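Local coordinates for putative regulator of transfer genes ArtA (Staphylococcus aureus subsp. aureus USA300, PDB 3GXQ), which binds DNA through a ribbon-helix-helix motif and acts as a master regulator of plasmid transmission genes, at residues Glu25-Tyr29 / Ala41-Ile45. Residues are numbered along the deposited sequence.
Sequences EIIKY and AGREI. With nucleotides of chain D.
Helix-on-helix packing inside a ribbon-helix-helix fold is exemplified here, where residues 25-29 of helix 20-33 meet residues 41-45 of helix 38-53, the two helices that follow strand 12-18. Both segments are regular alpha-helix, with i to i+4 backbone hydrogen bonds from Tyr29 N to Glu25 O (3.2 Å) and Ile45 N to Ala41 O (2.9 Å). Their axes approach to 9.7 Å and cross at 102°, almost perpendicular, so the touching surface is compact, burying 260 Å² in all. The nearest CA atoms are those of Tyr29 and Ala41, 6.5 Å apart. Ala41 CB points toward helix 20-33 and lies 3.6 Å from Tyr29 CD2 and 3.9 Å from Ile26 O. Ile45, in the mt rotamer, brings CD1 within 3.9 Å of Ile26 CG2 and 4.0 Å of Tyr29 CD2, while its CG1 lies over one face of the Tyr29 ring. The second subunit extends this core, its Leu14 packing on Ile26 and its Leu46 on Ile45, so the helix pair also belongs to the dimer interface. With chi1 at t, Tyr29 reaches toward Glu44, whose OE1 sits at the ring edge, 3.0 Å from Tyr29 CE2, and accepts a weak hydrogen bond from Tyr29 OH at 3.3 Å. Arg43 makes no contact with residues 25-29; its NE hydrogen-bonds Leu17 O of the second subunit, and its NH1 donates a 3.3 Å hydrogen bond to phosphate oxygen OP1 of DA3 in chain D.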
loop_
_atom_site.group_PDB
_atom_site.type_symbol
_atom_site.label_atom_id
_atom_site.label_comp_id
_atom_site.label_asym_id
_atom_site.label_seq_id
_atom_site.Cartn_x
_atom_site.Cartn_y
_atom_site.Cartn_z
ATOM N N GLU B 25 -3.679 1.420 -11.678
ATOM C CA GLU B 25 -4.720 0.513 -11.213
ATOM C C GLU B 25 -5.271 0.918 -9.873
ATOM O O GLU B 25 -6.455 0.705 -9.593
ATOM C CB GLU B 25 -4.190 -0.911 -11.148
ATOM C CG GLU B 25 -4.449 -1.720 -12.402
ATOM C CD GLU B 25 -3.547 -2.933 -12.493
ATOM O OE1 GLU B 25 -3.370 -3.623 -11.467
ATOM O OE2 GLU B 25 -3.018 -3.203 -13.595
ATOM N N ILE B 26 -4.418 1.506 -9.036
ATOM C CA ILE B 26 -4.870 1.955 -7.726
ATOM C C ILE B 26 -5.737 3.181 -7.977
ATOM O O ILE B 26 -6.751 3.379 -7.321
ATOM C CB ILE B 26 -3.687 2.314 -6.795
ATOM C CG1 ILE B 26 -2.819 1.064 -6.556
ATOM C CG2 ILE B 26 -4.218 2.831 -5.464
ATOM C CD1 ILE B 26 -1.546 1.335 -5.805
ATOM N N ILE B 27 -5.340 3.988 -8.954
ATOM C CA ILE B 27 -6.082 5.188 -9.305
ATOM C C ILE B 27 -7.453 4.841 -9.912
ATOM O O ILE B 27 -8.465 5.472 -9.576
ATOM C CB ILE B 27 -5.285 6.065 -10.277
ATOM C CG1 ILE B 27 -4.143 6.762 -9.522
ATOM C CG2 ILE B 27 -6.209 7.062 -10.950
ATOM C CD1 ILE B 27 -3.193 7.537 -10.436
ATOM N N LYS B 28 -7.503 3.843 -10.790
ATOM C CA LYS B 28 -8.777 3.465 -11.376
ATOM C C LYS B 28 -9.710 3.005 -10.258
ATOM O O LYS B 28 -10.895 3.291 -10.300
ATOM C CB LYS B 28 -8.592 2.353 -12.409
ATOM C CG LYS B 28 -9.888 1.882 -13.064
ATOM C CD LYS B 28 -9.601 0.960 -14.242
ATOM C CE LYS B 28 -8.835 1.688 -15.348
ATOM N NZ LYS B 28 -9.666 2.696 -16.083
ATOM N N TYR B 29 -9.177 2.307 -9.254
ATOM C CA TYR B 29 -9.991 1.837 -8.123
ATOM C C TYR B 29 -10.463 3.029 -7.280
ATOM O O TYR B 29 -11.585 3.047 -6.783
ATOM C CB TYR B 29 -9.184 0.880 -7.230
ATOM C CG TYR B 29 -9.951 0.337 -6.026
ATOM C CD1 TYR B 29 -10.669 -0.854 -6.107
ATOM C CD2 TYR B 29 -9.980 1.030 -4.819
ATOM C CE1 TYR B 29 -11.398 -1.339 -5.015
ATOM C CE2 TYR B 29 -10.709 0.557 -3.720
ATOM C CZ TYR B 29 -11.416 -0.628 -3.825
ATOM O OH TYR B 29 -12.151 -1.092 -2.744
ATOM N N ALA B 41 -7.908 4.535 -1.293
ATOM C CA ALA B 41 -7.978 3.345 -2.123
ATOM C C ALA B 41 -6.799 2.440 -1.744
ATOM O O ALA B 41 -6.961 1.232 -1.606
ATOM C CB ALA B 41 -7.914 3.732 -3.606
ATOM N N GLY B 42 -5.627 3.044 -1.556
ATOM C CA GLY B 42 -4.449 2.294 -1.167
ATOM C C GLY B 42 -4.619 1.564 0.162
ATOM O O GLY B 42 -4.125 0.457 0.326
ATOM N N ARG B 43 -5.310 2.186 1.117
ATOM C CA ARG B 43 -5.556 1.570 2.425
ATOM C C ARG B 43 -6.466 0.350 2.294
ATOM O O ARG B 43 -6.168 -0.708 2.849
ATOM C CB ARG B 43 -6.231 2.561 3.379
ATOM C CG ARG B 43 -5.293 3.448 4.165
ATOM C CD ARG B 43 -6.071 4.539 4.891
ATOM N NE ARG B 43 -5.411 5.802 4.621
ATOM C CZ ARG B 43 -6.013 6.913 4.232
ATOM N NH1 ARG B 43 -7.330 6.960 4.071
ATOM N NH2 ARG B 43 -5.264 7.961 3.952
ATOM N N GLU B 44 -7.579 0.516 1.577
ATOM C CA GLU B 44 -8.542 -0.562 1.365
ATOM C C GLU B 44 -7.878 -1.727 0.630
ATOM O O GLU B 44 -8.081 -2.887 0.968
ATOM C CB GLU B 44 -9.740 -0.062 0.548
ATOM C CG GLU B 44 -10.348 1.234 1.059
ATOM C CD GLU B 44 -11.502 1.735 0.196
ATOM O OE1 GLU B 44 -11.390 1.662 -1.049
ATOM O OE2 GLU B 44 -12.512 2.213 0.763
ATOM N N ILE B 45 -7.083 -1.402 -0.377
ATOM C CA ILE B 45 -6.383 -2.405 -1.161
ATOM C C ILE B 45 -5.349 -3.119 -0.306
ATOM O O ILE B 45 -5.271 -4.346 -0.298
ATOM C CB ILE B 45 -5.709 -1.751 -2.368
ATOM C CG1 ILE B 45 -6.796 -1.174 -3.279
ATOM C CG2 ILE B 45 -4.830 -2.758 -3.113
ATOM C CD1 ILE B 45 -6.262 -0.293 -4.400
ATOM P P DA D 3 -6.202 10.871 3.612
ATOM O OP1 DA D 3 -7.372 10.095 3.146
ATOM O OP2 DA D 3 -5.013 10.173 4.128
ATOM O "O5'" DA D 3 -5.687 11.841 2.464
ATOM C "C5'" DA D 3 -6.535 12.859 1.962
ATOM C "C4'" DA D 3 -5.982 13.429 0.679
ATOM O "O4'" DA D 3 -5.010 14.462 0.987
ATOM C "C3'" DA D 3 -5.214 12.385 -0.137
ATOM O "O3'" DA D 3 -5.349 12.664 -1.534
ATOM C "C2'" DA D 3 -3.789 12.538 0.376
ATOM C "C1'" DA D 3 -3.709 14.040 0.606
ATOM N N9 DA D 3 -2.746 14.536 1.592
ATOM C C8 DA D 3 -2.275 13.911 2.717
ATOM N N7 DA D 3 -1.393 14.619 3.385
ATOM C C5 DA D 3 -1.278 15.791 2.654
ATOM C C6 DA D 3 -0.499 16.960 2.839
ATOM N N6 DA D 3 0.352 17.141 3.858
ATOM N N1 DA D 3 -0.626 17.947 1.925
ATOM C C2 DA D 3 -1.472 17.768 0.903
ATOM N N3 DA D 3 -2.254 16.724 0.624
ATOM C C4 DA D 3 -2.107 15.757 1.548
#